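Local coordinates for iron-chelator utilization protein (Thermobifida fusca TM51, PDB 4YHB) that binds flavin-adenine dinucleotide and, as a siderophore-interacting oxidoreductase of the fuscachelin gene cluster, probably reduces siderophore-bound ferric iron to aid its release, at residues E228-K233 with Y255-V260; F171-D176 with G202-L207; A43-D48 with L129-T134; D52-W57 with Y89-F94. All coordinates share one frame; numbering follows the deposited sequence.

The four contacts divide between the two halves of a flavin reductase-like fold. Along the chain interaction 3 encloses interaction 4: interaction 4 joins two strands of the six-stranded barrel and interaction 3 the loops beside them, all in the FAD-binding half. Their centres are about 9 Å apart, and they touch where Thr134 and Ser47 reach Asp52. Interactions 2 and 1 follow in that order, centres about 12 Å apart; both reach the five-stranded parallel sheet and touch where Gly202, in a loop, packs against Glu228 and Trp256. FAD joins the halves: strand 86-95 of interaction 4 binds the flavin, while residues 255-260 of interaction 1 cover flavin, ribose and adenine, so the cofactor lies at the domain boundary.

Interaction 1 of 4, residues E228-K233 with Y255-V260; sequences EADALK and YWRRGV. With FAD (flavin-adenine dinucleotide), chain C.
Glu228 packs against Trp256 through its methylenes: CG lies over one face of the indole, 3.6 Å from the centroid of the six-membered ring, in a CH-pi contact, while the adenine of FAD covers the opposite face. CG is placed there by standing anti to the backbone N (chi1 -158°), and the bend at chi2 swings CD off the ring. OE1 accepts from Ala231 N at 3.0 Å, an N-cap for helix 229-241, and OE2 uses its anti lone pair for Arg258 N at 2.9 Å. Ala229 N adds a 2.8 Å bond to Trp256 O. Glutamate suits this buried spot, having both an apolar stem for the indole and two acceptors; indole NE1 is hydrogen-bonded to Asp148. Tyr255 lays one face of its ring over the flavin, with FAD C7 over its centre.

Towards solvent the contact is looser and carried by charge. Arg257 NE meets Asp230 OD2 at 3.1 Å, with carboxylate and guanidinium planes 83° apart, and Lys233 NZ approaches Asp230 OD1 from above the carboxylate plane. The shared anion would probably ease the nearness of the two cations.

In the type II turn Arg257-Val260, with Gly259 at positive phi, Arg257 O accepts from both Val260 N and FAD O2B (2.7 Å). This is a beta-alpha-beta unit of a parallel sheet whose final strand, 250-256, runs directly into the FAD site.

Interaction 2 of 4, residues F171-D176 with G202-L207; sequences FFEVAD and GTTDLL
Glu173, on strand 167-174 of the five-stranded parallel sheet, reaches the loop leading into helix 206-212 because CG stands anti to its backbone N (chi1 175°) and the chain stays extended beyond it; Thr204 has OG1 between its backbone N and carbonyl carbon (chi1 83°). There OG1 accepts from Leu206 N at 3.3 Å, an ST turn that a threonine hydroxyl is well placed to make. The carboxylate meets the loop backbone through water. Water 1 donates to Glu173 OE1 at 2.8 Å and to Thr204 O, and accepts from Leu207 N at 3.2 Å. Water 2 donates to Glu173 OE2 at 2.6 Å and accepts from Thr204 N; a third water donates to Glu173 OE2 and accepts weakly from Gly202 N. Leucines cross the stem at about a right angle, Leu206 CD1 lying 4.0 Å from Glu173 CG and Leu207 CD2 4.1 Å from Glu173 CB. An alanine for Glu173 would probably leave the three waters without the carboxylate they donate to, and Arg196 without its salt-bridge mate. A buried carboxylate with water-relayed N-H groups of the loop and first helical turn, and Arg196 on OE2, is likely to be held as the anion.

Interaction 3 of 4, residues A43-D48 with L129-T134; sequences AGLRSD and LGPRGT
Leu45 and Pro131 bring the loop between strands 32-38 and 53-57 against the turn that leaves the FAD-binding barrel after strand 125-129 and enters strand 133-136. The apolar part comes first. Leu45 CD1 rests 3.8 Å from Pro131 CD, the two side chains crossing at about a right angle, and lies 3.5 Å from Gly130 O. The proline ring also abuts the loop backbone, its CD being 3.7 Å from Arg46 O. The peptide bond before Pro131 is cis, a form that proline tolerates best, and at Gly130 the backbone angles would jam a CB against the preceding carbonyl O.

The polar part is built from bonds beside the interface. Arg46 NH2 and Asp48 OD2 form a 2.7 Å salt bridge along the loop, with Glu11 on Arg46 NH1 and Tyr13 OH on Asp48 OD2. Thr134 OG1, anti to its backbone N (chi1 -171°), is hydrogen-bonded to Asp52 and Asn49, and it also packs 4.0 Å from Asp48 CB.

Interaction 4 of 4, residues D52-W57 with Y89-F94; sequences DHVKLW and YTVRRF. With ZN (zinc ion), chain D; FAD (flavin-adenine dinucleotide), chain C.
Thr90 and His53, a non-hydrogen-bonded antiparallel pair, send their side chains to the same face of the sheet, and both touch the flavin. Thr90 N donates to FAD O4 at 3.0 Å, and its OG1 lies 3.0 Å from FAD N5. Histidine suits position 53 by supplying both a metal ligand and a flat face: the His53 ring takes the flavin methyl C7M over its centre, while NE2 binds zinc at 2.2 Å; His265, His266 and three waters complete the site. A chi1 of 52° places CG between the backbone N and the carbonyl carbon, and ND1 is hydrogen-bonded to Ala51 O, which steadies the ring. On the other face, Tyr89 CD2 comes 3.3 Å from FAD N3, and Tyr89 CD1 lies 3.7 Å from Leu56 CD1. A serine here would probably open a gap between Leu56 and the pyrimidine end of the flavin. Backbone pairing sets the two strands in register: Val54 N donates to Tyr89 O at 2.9 Å, Tyr89 N to Val54 O at 3.0 Å, and Val91 N to Asp52 O. Strand 53-57 lies between 86-95 and 125-129 in the barrel, strand 100-106 backs Tyr89 and Leu56, and helix 152-161 packs on Thr90.

Interaction 1 of 4, residues E228-K233 with Y255-V260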
# COMPACT_ATOMS: atom_id res chain seq x y z
N GLU A 228 7.48 0.65 -7.66
CA GLU A 228 8.91 0.34 -7.59
C GLU A 228 9.72 1.63 -7.69
O GLU A 228 9.48 2.46 -8.58
CB GLU A 228 9.29 -0.66 -8.68
CG GLU A 228 10.56 -1.46 -8.40
CD GLU A 228 11.83 -0.74 -8.83
OE1 GLU A 228 11.74 0.27 -9.57
OE2 GLU A 228 12.93 -1.19 -8.43
N ALA A 229 10.68 1.79 -6.78
CA ALA A 229 11.36 3.08 -6.58
C ALA A 229 12.00 3.64 -7.86
O ALA A 229 11.84 4.82 -8.17
CB ALA A 229 12.41 2.94 -5.50
N ASP A 230 12.72 2.79 -8.58
CA ASP A 230 13.43 3.24 -9.78
C ASP A 230 12.48 3.58 -10.92
O ASP A 230 12.75 4.50 -11.69
CB ASP A 230 14.44 2.18 -10.23
CG ASP A 230 15.59 2.00 -9.24
OD1 ASP A 230 15.86 2.94 -8.45
OD2 ASP A 230 16.21 0.91 -9.24
N ALA A 231 11.38 2.84 -11.02
CA ALA A 231 10.34 3.14 -12.00
C ALA A 231 9.72 4.50 -11.74
O ALA A 231 9.28 5.17 -12.67
CB ALA A 231 9.26 2.04 -11.99
N LEU A 232 9.69 4.91 -10.48
CA LEU A 232 9.02 6.15 -10.10
C LEU A 232 9.89 7.39 -10.28
O LEU A 232 9.38 8.50 -10.29
CB LEU A 232 8.56 6.08 -8.63
CG LEU A 232 7.30 5.26 -8.34
CD1 LEU A 232 6.98 5.27 -6.86
CD2 LEU A 232 6.12 5.79 -9.10
N LYS A 233 11.20 7.20 -10.41
CA LYS A 233 12.12 8.33 -10.54
C LYS A 233 11.84 9.20 -11.77
O LYS A 233 11.79 10.43 -11.65
CB LYS A 233 13.58 7.86 -10.56
CG LYS A 233 14.14 7.51 -9.20
CD LYS A 233 15.57 7.00 -9.32
CE LYS A 233 16.03 6.29 -8.05
NZ LYS A 233 17.39 5.68 -8.20
N TYR A 255 7.56 2.12 -2.93
CA TYR A 255 7.13 1.11 -1.95
C TYR A 255 8.09 -0.07 -1.83
O TYR A 255 8.13 -0.77 -0.82
CB TYR A 255 5.73 0.60 -2.32
CG TYR A 255 4.61 1.48 -1.78
CD1 TYR A 255 4.86 2.76 -1.30
CD2 TYR A 255 3.30 1.00 -1.71
CE1 TYR A 255 3.84 3.56 -0.79
CE2 TYR A 255 2.27 1.80 -1.20
CZ TYR A 255 2.55 3.07 -0.75
OH TYR A 255 1.54 3.85 -0.25
N TRP A 256 8.87 -0.28 -2.87
CA TRP A 256 9.85 -1.34 -2.90
C TRP A 256 10.84 -1.04 -4.01
O TRP A 256 10.65 -0.12 -4.80
CB TRP A 256 9.17 -2.69 -3.14
CG TRP A 256 8.66 -2.90 -4.56
CD1 TRP A 256 7.58 -2.30 -5.13
CD2 TRP A 256 9.22 -3.77 -5.54
NE1 TRP A 256 7.42 -2.76 -6.43
CE2 TRP A 256 8.41 -3.66 -6.70
CE3 TRP A 256 10.31 -4.64 -5.55
CZ2 TRP A 256 8.68 -4.39 -7.86
CZ3 TRP A 256 10.57 -5.37 -6.71
CH2 TRP A 256 9.76 -5.23 -7.84
N ARG A 257 11.91 -1.82 -4.05
CA ARG A 257 12.95 -1.64 -5.06
C ARG A 257 13.61 -2.99 -5.35
O ARG A 257 13.97 -3.70 -4.41
CB ARG A 257 14.00 -0.62 -4.58
CG ARG A 257 15.05 -0.28 -5.64
CD ARG A 257 15.92 0.89 -5.20
NE ARG A 257 16.87 1.25 -6.25
CZ ARG A 257 18.12 1.62 -6.03
NH1 ARG A 257 18.59 1.66 -4.78
NH2 ARG A 257 18.91 1.93 -7.05
N ARG A 258 13.75 -3.34 -6.63
CA ARG A 258 14.40 -4.58 -7.02
C ARG A 258 15.80 -4.67 -6.43
O ARG A 258 16.56 -3.71 -6.49
CB ARG A 258 14.50 -4.71 -8.55
CG ARG A 258 13.18 -4.85 -9.26
CD ARG A 258 13.37 -4.90 -10.78
NE ARG A 258 14.38 -5.88 -11.16
CZ ARG A 258 15.58 -5.56 -11.66
NH1 ARG A 258 15.90 -4.29 -11.85
NH2 ARG A 258 16.45 -6.52 -11.98
N GLY A 259 16.12 -5.84 -5.88
CA GLY A 259 17.42 -6.09 -5.29
C GLY A 259 17.58 -5.54 -3.89
O GLY A 259 18.65 -5.67 -3.28
N VAL A 260 16.53 -4.91 -3.36
CA VAL A 260 16.58 -4.35 -2.01
C VAL A 260 15.55 -5.03 -1.12
O VAL A 260 14.38 -5.15 -1.48
CB VAL A 260 16.32 -2.83 -2.02
CG1 VAL A 260 16.35 -2.25 -0.59
CG2 VAL A 260 17.33 -2.13 -2.92
PA FAD C . 11.73 -8.40 0.90
O1A FAD C . 12.56 -9.22 1.90
O2A FAD C . 11.56 -6.90 1.37
O5B FAD C . 12.57 -8.31 -0.47
C5B FAD C . 13.21 -9.42 -0.98
C4B FAD C . 13.35 -9.28 -2.51
O4B FAD C . 12.11 -9.35 -3.16
C3B FAD C . 13.97 -8.01 -2.91
O3B FAD C . 14.80 -8.30 -3.99
C2B FAD C . 12.87 -7.20 -3.34
O2B FAD C . 13.18 -6.29 -4.38
C1B FAD C . 11.91 -8.18 -3.87
N9A FAD C . 10.50 -7.80 -3.74
C8A FAD C . 9.92 -7.19 -2.68
N7A FAD C . 8.61 -7.04 -2.94
C5A FAD C . 8.36 -7.60 -4.15
C6A FAD C . 7.21 -7.75 -4.93
N6A FAD C . 5.97 -7.27 -4.45
N1A FAD C . 7.30 -8.35 -6.13
C2A FAD C . 8.48 -8.81 -6.59
N3A FAD C . 9.60 -8.69 -5.86
C4A FAD C . 9.56 -8.08 -4.66
N1 FAD C . 3.09 -4.60 -0.51
C2 FAD C . 1.98 -5.32 -0.63
O2 FAD C . 2.02 -6.42 -1.16
N3 FAD C . 0.81 -4.81 -0.13
C4 FAD C . 0.76 -3.60 0.47
O4 FAD C . -0.32 -3.20 0.90
C4X FAD C . 1.90 -2.81 0.59
N5 FAD C . 1.90 -1.56 1.19
C5X FAD C . 3.06 -0.87 1.29
C6 FAD C . 3.07 0.39 1.90
C7 FAD C . 4.13 1.04 2.00
C7M FAD C . 4.01 2.42 2.69
C8 FAD C . 5.26 0.70 1.62
C8M FAD C . 6.51 1.53 1.75
C9 FAD C . 5.43 -0.51 1.00
C9A FAD C . 4.29 -1.50 0.75
N10 FAD C . 4.26 -2.69 0.17
C10 FAD C . 3.09 -3.37 0.07
C1' FAD C . 5.50 -3.27 -0.38
C2' FAD C . 6.17 -4.21 0.57
O2' FAD C . 6.52 -3.55 1.72
C3' FAD C . 7.43 -4.81 -0.15
O3' FAD C . 6.99 -5.40 -1.33
C4' FAD C . 8.29 -5.72 0.69
O4' FAD C . 9.55 -5.79 0.17
C5' FAD C . 7.76 -7.16 0.77
O5' FAD C . 8.34 -7.90 1.82
P FAD C . 9.10 -9.22 1.40
O1P FAD C . 9.64 -9.73 2.75
O2P FAD C . 8.08 -10.00 0.52
O3P FAD C . 10.43 -9.27 0.55

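Interaction 2 of 4, residues F171-D176 with G202-L207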
# COMPACT_ATOMS: atom_id res chain seq x y z
N PHE A 171 -3.99 4.28 -13.68
CA PHE A 171 -3.20 3.32 -14.43
C PHE A 171 -2.60 2.32 -13.44
O PHE A 171 -1.78 2.68 -12.61
CB PHE A 171 -2.12 4.02 -15.24
CG PHE A 171 -2.65 4.94 -16.29
CD1 PHE A 171 -3.12 4.43 -17.50
CD2 PHE A 171 -2.71 6.30 -16.08
CE1 PHE A 171 -3.62 5.27 -18.48
CE2 PHE A 171 -3.21 7.15 -17.07
CZ PHE A 171 -3.67 6.63 -18.26
N PHE A 172 -3.03 1.08 -13.51
CA PHE A 172 -2.56 0.05 -12.59
C PHE A 172 -1.77 -1.01 -13.35
O PHE A 172 -2.32 -1.68 -14.24
CB PHE A 172 -3.75 -0.58 -11.87
CG PHE A 172 -4.52 0.37 -11.00
CD1 PHE A 172 -3.85 1.36 -10.29
CD2 PHE A 172 -5.90 0.28 -10.90
CE1 PHE A 172 -4.56 2.26 -9.48
CE2 PHE A 172 -6.61 1.17 -10.08
CZ PHE A 172 -5.94 2.15 -9.37
N GLU A 173 -0.49 -1.14 -13.03
CA GLU A 173 0.35 -2.17 -13.63
C GLU A 173 0.22 -3.47 -12.85
O GLU A 173 0.47 -3.50 -11.65
CB GLU A 173 1.80 -1.72 -13.65
CG GLU A 173 2.79 -2.77 -14.15
CD GLU A 173 4.20 -2.44 -13.71
OE1 GLU A 173 4.51 -1.23 -13.63
OE2 GLU A 173 4.99 -3.37 -13.42
N VAL A 174 -0.17 -4.53 -13.54
CA VAL A 174 -0.31 -5.85 -12.90
C VAL A 174 0.31 -6.88 -13.83
O VAL A 174 0.68 -6.56 -14.97
CB VAL A 174 -1.80 -6.20 -12.61
CG1 VAL A 174 -2.38 -5.28 -11.54
CG2 VAL A 174 -2.63 -6.14 -13.91
N ALA A 175 0.42 -8.12 -13.36
CA ALA A 175 1.13 -9.16 -14.11
C ALA A 175 0.45 -9.49 -15.43
O ALA A 175 1.13 -9.69 -16.44
CB ALA A 175 1.26 -10.43 -13.27
N ASP A 176 -0.88 -9.57 -15.41
CA ASP A 176 -1.67 -9.97 -16.58
C ASP A 176 -3.15 -9.72 -16.30
O ASP A 176 -3.49 -9.24 -15.20
CB ASP A 176 -1.44 -11.44 -16.94
CG ASP A 176 -1.72 -12.40 -15.77
OD1 ASP A 176 -2.76 -12.26 -15.09
OD2 ASP A 176 -0.89 -13.32 -15.56
N GLY A 202 8.86 -4.65 -11.74
CA GLY A 202 9.86 -3.63 -11.55
C GLY A 202 10.82 -3.45 -12.72
O GLY A 202 11.79 -2.71 -12.59
N THR A 203 10.54 -4.10 -13.85
CA THR A 203 11.46 -4.01 -14.99
C THR A 203 10.87 -3.29 -16.20
O THR A 203 11.55 -3.16 -17.22
CB THR A 203 11.92 -5.41 -15.46
OG1 THR A 203 10.82 -6.11 -16.06
CG2 THR A 203 12.48 -6.21 -14.29
N THR A 204 9.63 -2.84 -16.10
CA THR A 204 9.00 -2.13 -17.22
C THR A 204 8.84 -0.64 -16.93
O THR A 204 8.93 -0.21 -15.79
CB THR A 204 7.62 -2.69 -17.57
OG1 THR A 204 6.64 -2.12 -16.70
CG2 THR A 204 7.59 -4.21 -17.47
N ASP A 205 8.56 0.14 -17.96
CA ASP A 205 8.24 1.55 -17.76
C ASP A 205 6.78 1.84 -18.12
O ASP A 205 6.45 2.94 -18.57
CB ASP A 205 9.17 2.44 -18.60
CG ASP A 205 9.21 2.03 -20.06
OD1 ASP A 205 9.99 2.65 -20.82
OD2 ASP A 205 8.47 1.10 -20.45
N LEU A 206 5.91 0.85 -17.90
CA LEU A 206 4.50 0.95 -18.28
C LEU A 206 3.78 2.14 -17.65
O LEU A 206 2.98 2.80 -18.30
CB LEU A 206 3.75 -0.34 -17.92
CG LEU A 206 3.95 -1.56 -18.83
CD1 LEU A 206 3.44 -2.83 -18.14
CD2 LEU A 206 3.23 -1.35 -20.16
N LEU A 207 4.07 2.42 -16.37
CA LEU A 207 3.42 3.54 -15.70
C LEU A 207 3.86 4.89 -16.27
O LEU A 207 3.03 5.77 -16.51
CB LEU A 207 3.70 3.50 -14.19
CG LEU A 207 3.04 2.34 -13.45
CD1 LEU A 207 3.39 2.37 -11.97
CD2 LEU A 207 1.55 2.38 -13.64
O HOH W 1 6.14 0.81 -14.56
O HOH W 2 7.46 -2.78 -14.05
O HOH W 3 6.36 -3.27 -10.67

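Interaction 3 of 4, residues A43-D48 with L129-T134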
# COMPACT_ATOMS: atom_id res chain seq x y z
N ALA A 43 -8.17 -3.18 19.63
CA ALA A 43 -8.70 -2.02 20.34
C ALA A 43 -7.79 -0.80 20.22
O ALA A 43 -6.57 -0.90 20.39
CB ALA A 43 -8.92 -2.35 21.83
N GLY A 44 -8.39 0.34 19.92
CA GLY A 44 -7.66 1.59 19.82
C GLY A 44 -7.02 1.83 18.47
O GLY A 44 -6.49 2.92 18.21
N LEU A 45 -7.04 0.83 17.60
CA LEU A 45 -6.45 1.01 16.28
C LEU A 45 -7.23 2.06 15.49
O LEU A 45 -8.46 2.07 15.53
CB LEU A 45 -6.40 -0.33 15.52
CG LEU A 45 -5.74 -0.33 14.13
CD1 LEU A 45 -4.26 -0.04 14.25
CD2 LEU A 45 -5.97 -1.67 13.42
N ARG A 46 -6.52 2.93 14.79
CA ARG A 46 -7.12 3.96 13.93
C ARG A 46 -6.55 3.95 12.52
O ARG A 46 -5.37 3.65 12.32
CB ARG A 46 -6.91 5.36 14.52
CG ARG A 46 -7.44 5.59 15.91
CD ARG A 46 -7.20 7.05 16.30
NE ARG A 46 -7.75 7.96 15.29
CZ ARG A 46 -7.47 9.26 15.22
NH1 ARG A 46 -6.64 9.81 16.10
NH2 ARG A 46 -8.03 10.01 14.27
N SER A 47 -7.37 4.32 11.54
CA SER A 47 -6.88 4.57 10.19
C SER A 47 -7.81 5.56 9.51
O SER A 47 -8.97 5.25 9.24
CB SER A 47 -6.78 3.28 9.38
OG SER A 47 -6.41 3.57 8.03
N ASP A 48 -7.30 6.76 9.23
CA ASP A 48 -8.16 7.81 8.68
C ASP A 48 -7.99 8.04 7.18
O ASP A 48 -8.86 8.63 6.54
CB ASP A 48 -7.90 9.12 9.43
CG ASP A 48 -8.39 9.07 10.86
OD1 ASP A 48 -9.62 9.08 11.06
OD2 ASP A 48 -7.55 9.00 11.78
N LEU A 129 2.54 -3.29 14.01
CA LEU A 129 3.01 -2.03 14.57
C LEU A 129 2.53 -0.83 13.76
O LEU A 129 2.68 -0.79 12.53
CB LEU A 129 4.55 -2.03 14.67
CG LEU A 129 5.19 -0.76 15.26
CD1 LEU A 129 4.82 -0.60 16.75
CD2 LEU A 129 6.70 -0.82 15.09
N GLY A 130 1.95 0.16 14.44
CA GLY A 130 1.43 1.33 13.78
C GLY A 130 -0.05 1.24 13.43
O GLY A 130 -0.75 0.37 13.96
N PRO A 131 -0.54 2.11 12.54
CA PRO A 131 0.20 3.11 11.77
C PRO A 131 0.83 4.16 12.67
O PRO A 131 0.27 4.44 13.73
CB PRO A 131 -0.87 3.76 10.88
CG PRO A 131 -2.01 2.82 10.90
CD PRO A 131 -1.98 2.19 12.25
N ARG A 132 1.98 4.69 12.28
CA ARG A 132 2.66 5.72 13.06
C ARG A 132 1.80 6.98 13.10
O ARG A 132 1.83 7.76 14.07
CB ARG A 132 4.04 5.99 12.45
CG ARG A 132 4.82 7.16 13.05
CD ARG A 132 5.27 6.91 14.48
NE ARG A 132 4.25 7.24 15.48
CZ ARG A 132 4.51 7.33 16.78
NH1 ARG A 132 5.75 7.12 17.21
NH2 ARG A 132 3.54 7.63 17.65
N GLY A 133 1.02 7.16 12.05
CA GLY A 133 0.16 8.32 11.91
C GLY A 133 -0.55 8.30 10.57
O GLY A 133 -0.66 7.25 9.94
N THR A 134 -1.03 9.45 10.14
CA THR A 134 -1.89 9.52 8.96
C THR A 134 -1.73 10.89 8.30
O THR A 134 -1.38 11.87 8.97
CB THR A 134 -3.38 9.25 9.30
OG1 THR A 134 -4.16 9.12 8.10
CG2 THR A 134 -3.96 10.37 10.17

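Interaction 4 of 4, residues D52-W57 with Y89-F94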
# COMPACT_ATOMS: atom_id res chain seq x y z
N ASP A 52 -2.51 4.96 4.70
CA ASP A 52 -2.12 4.49 6.03
C ASP A 52 -1.50 3.10 5.93
O ASP A 52 -1.97 2.25 5.18
CB ASP A 52 -3.31 4.43 6.98
CG ASP A 52 -3.82 5.80 7.40
OD1 ASP A 52 -3.18 6.82 7.06
OD2 ASP A 52 -4.86 5.83 8.09
N HIS A 53 -0.43 2.86 6.68
CA HIS A 53 0.23 1.56 6.62
C HIS A 53 0.81 1.14 7.96
O HIS A 53 1.18 1.98 8.79
CB HIS A 53 1.34 1.56 5.55
CG HIS A 53 2.32 2.69 5.71
ND1 HIS A 53 2.04 3.97 5.28
CD2 HIS A 53 3.56 2.73 6.25
CE1 HIS A 53 3.07 4.75 5.55
NE2 HIS A 53 4.00 4.02 6.14
N VAL A 54 0.87 -0.16 8.15
CA VAL A 54 1.43 -0.74 9.37
C VAL A 54 2.73 -1.44 9.02
O VAL A 54 3.04 -1.65 7.84
CB VAL A 54 0.46 -1.75 10.02
CG1 VAL A 54 -0.77 -1.05 10.54
CG2 VAL A 54 0.06 -2.86 9.02
N LYS A 55 3.49 -1.78 10.05
CA LYS A 55 4.59 -2.72 9.87
C LYS A 55 4.11 -4.06 10.40
O LYS A 55 3.69 -4.17 11.55
CB LYS A 55 5.86 -2.26 10.59
CG LYS A 55 6.71 -1.26 9.80
CD LYS A 55 7.72 -0.54 10.71
CE LYS A 55 8.82 0.11 9.88
NZ LYS A 55 8.29 1.01 8.82
N LEU A 56 4.16 -5.07 9.55
CA LEU A 56 3.83 -6.42 9.95
C LEU A 56 5.09 -7.17 10.33
O LEU A 56 6.09 -7.15 9.60
CB LEU A 56 3.09 -7.17 8.83
CG LEU A 56 1.75 -6.56 8.45
CD1 LEU A 56 1.05 -7.40 7.37
CD2 LEU A 56 0.84 -6.39 9.67
N TRP A 57 5.03 -7.87 11.46
CA TRP A 57 6.17 -8.60 11.99
C TRP A 57 5.94 -10.10 11.84
O TRP A 57 5.01 -10.66 12.42
CB TRP A 57 6.42 -8.22 13.47
CG TRP A 57 6.89 -6.79 13.64
CD1 TRP A 57 6.24 -5.66 13.22
CD2 TRP A 57 8.10 -6.35 14.27
NE1 TRP A 57 6.99 -4.54 13.56
CE2 TRP A 57 8.13 -4.94 14.19
CE3 TRP A 57 9.16 -7.01 14.90
CZ2 TRP A 57 9.17 -4.18 14.73
CZ3 TRP A 57 10.21 -6.25 15.42
CH2 TRP A 57 10.20 -4.85 15.33
N TYR A 89 3.00 -2.71 5.06
CA TYR A 89 1.82 -3.08 4.30
C TYR A 89 0.71 -2.06 4.55
O TYR A 89 0.56 -1.54 5.66
CB TYR A 89 1.33 -4.50 4.66
CG TYR A 89 2.17 -5.60 4.03
CD1 TYR A 89 3.26 -6.12 4.71
CD2 TYR A 89 1.90 -6.07 2.74
CE1 TYR A 89 4.05 -7.10 4.15
CE2 TYR A 89 2.69 -7.06 2.15
CZ TYR A 89 3.77 -7.57 2.87
OH TYR A 89 4.58 -8.54 2.33
N THR A 90 -0.08 -1.81 3.52
CA THR A 90 -1.17 -0.84 3.60
C THR A 90 -2.37 -1.36 4.40
O THR A 90 -2.69 -2.55 4.37
CB THR A 90 -1.64 -0.46 2.18
OG1 THR A 90 -0.54 0.13 1.47
CG2 THR A 90 -2.82 0.53 2.22
N VAL A 91 -3.01 -0.45 5.14
CA VAL A 91 -4.34 -0.70 5.67
C VAL A 91 -5.33 -0.65 4.52
O VAL A 91 -5.78 0.42 4.14
CB VAL A 91 -4.73 0.33 6.76
CG1 VAL A 91 -6.14 0.06 7.29
CG2 VAL A 91 -3.71 0.30 7.88
N ARG A 92 -5.64 -1.81 3.94
CA ARG A 92 -6.58 -1.87 2.82
C ARG A 92 -7.98 -1.45 3.25
O ARG A 92 -8.65 -0.72 2.53
CB ARG A 92 -6.62 -3.29 2.22
CG ARG A 92 -7.57 -3.43 1.01
CD ARG A 92 -7.20 -2.50 -0.14
NE ARG A 92 -8.19 -2.56 -1.22
CZ ARG A 92 -9.34 -1.90 -1.19
NH1 ARG A 92 -9.65 -1.17 -0.14
NH2 ARG A 92 -10.20 -2.00 -2.20
N ARG A 93 -8.40 -1.93 4.41
CA ARG A 93 -9.62 -1.46 5.05
C ARG A 93 -9.48 -1.66 6.55
O ARG A 93 -8.80 -2.58 7.01
CB ARG A 93 -10.88 -2.21 4.57
CG ARG A 93 -11.24 -2.06 3.08
CD ARG A 93 -12.66 -2.56 2.77
NE ARG A 93 -12.96 -2.49 1.34
CZ ARG A 93 -13.19 -3.56 0.57
NH1 ARG A 93 -13.18 -4.78 1.10
NH2 ARG A 93 -13.45 -3.39 -0.72
N PHE A 94 -10.13 -0.80 7.32
CA PHE A 94 -10.24 -1.02 8.74
C PHE A 94 -11.69 -0.84 9.16
O PHE A 94 -12.26 0.23 8.96
CB PHE A 94 -9.35 -0.08 9.54
CG PHE A 94 -9.59 -0.16 11.02
CD1 PHE A 94 -9.54 -1.38 11.67
CD2 PHE A 94 -9.87 0.97 11.76
CE1 PHE A 94 -9.77 -1.48 13.04
CE2 PHE A 94 -10.10 0.88 13.13
CZ PHE A 94 -10.05 -0.35 13.77
ZN ZN D . 5.90 5.00 6.56
PA FAD C . 11.73 -8.40 0.90
O1A FAD C . 12.56 -9.22 1.90
O2A FAD C . 11.56 -6.90 1.37
O5B FAD C . 12.57 -8.31 -0.47
C5B FAD C . 13.21 -9.42 -0.98
C4B FAD C . 13.35 -9.28 -2.51
O4B FAD C . 12.11 -9.35 -3.16
C3B FAD C . 13.97 -8.01 -2.91
O3B FAD C . 14.80 -8.30 -3.99
C2B FAD C . 12.87 -7.20 -3.34
O2B FAD C . 13.18 -6.29 -4.38
C1B FAD C . 11.91 -8.18 -3.87
N9A FAD C . 10.50 -7.80 -3.74
C8A FAD C . 9.92 -7.19 -2.68
N7A FAD C . 8.61 -7.04 -2.94
C5A FAD C . 8.36 -7.60 -4.15
C6A FAD C . 7.21 -7.75 -4.93
N6A FAD C . 5.97 -7.27 -4.45
N1A FAD C . 7.30 -8.35 -6.13
C2A FAD C . 8.48 -8.81 -6.59
N3A FAD C . 9.60 -8.69 -5.86
C4A FAD C . 9.56 -8.08 -4.66
N1 FAD C . 3.09 -4.60 -0.51
C2 FAD C . 1.98 -5.32 -0.63
O2 FAD C . 2.02 -6.42 -1.16
N3 FAD C . 0.81 -4.81 -0.13
C4 FAD C . 0.76 -3.60 0.47
O4 FAD C . -0.32 -3.20 0.90
C4X FAD C . 1.90 -2.81 0.59
N5 FAD C . 1.90 -1.56 1.19
C5X FAD C . 3.06 -0.87 1.29
C6 FAD C . 3.07 0.39 1.90
C7 FAD C . 4.13 1.04 2.00
C7M FAD C . 4.01 2.42 2.69
C8 FAD C . 5.26 0.70 1.62
C8M FAD C . 6.51 1.53 1.75
C9 FAD C . 5.43 -0.51 1.00
C9A FAD C . 4.29 -1.50 0.75
N10 FAD C . 4.26 -2.69 0.17
C10 FAD C . 3.09 -3.37 0.07
C1' FAD C . 5.50 -3.27 -0.38
C2' FAD C . 6.17 -4.21 0.57
O2' FAD C . 6.52 -3.55 1.72
C3' FAD C . 7.43 -4.81 -0.15
O3' FAD C . 6.99 -5.40 -1.33
C4' FAD C . 8.29 -5.72 0.69
O4' FAD C . 9.55 -5.79 0.17
C5' FAD C . 7.76 -7.16 0.77
O5' FAD C . 8.34 -7.90 1.82
P FAD C . 9.10 -9.22 1.40
O1P FAD C . 9.64 -9.73 2.75
O2P FAD C . 8.08 -10.00 0.52
O3P FAD C . 10.43 -9.27 0.55
O HOH W 4 4.96 6.95 6.32
O HOH W 5 5.31 5.09 8.76
O HOH W 6 6.75 3.05 7.01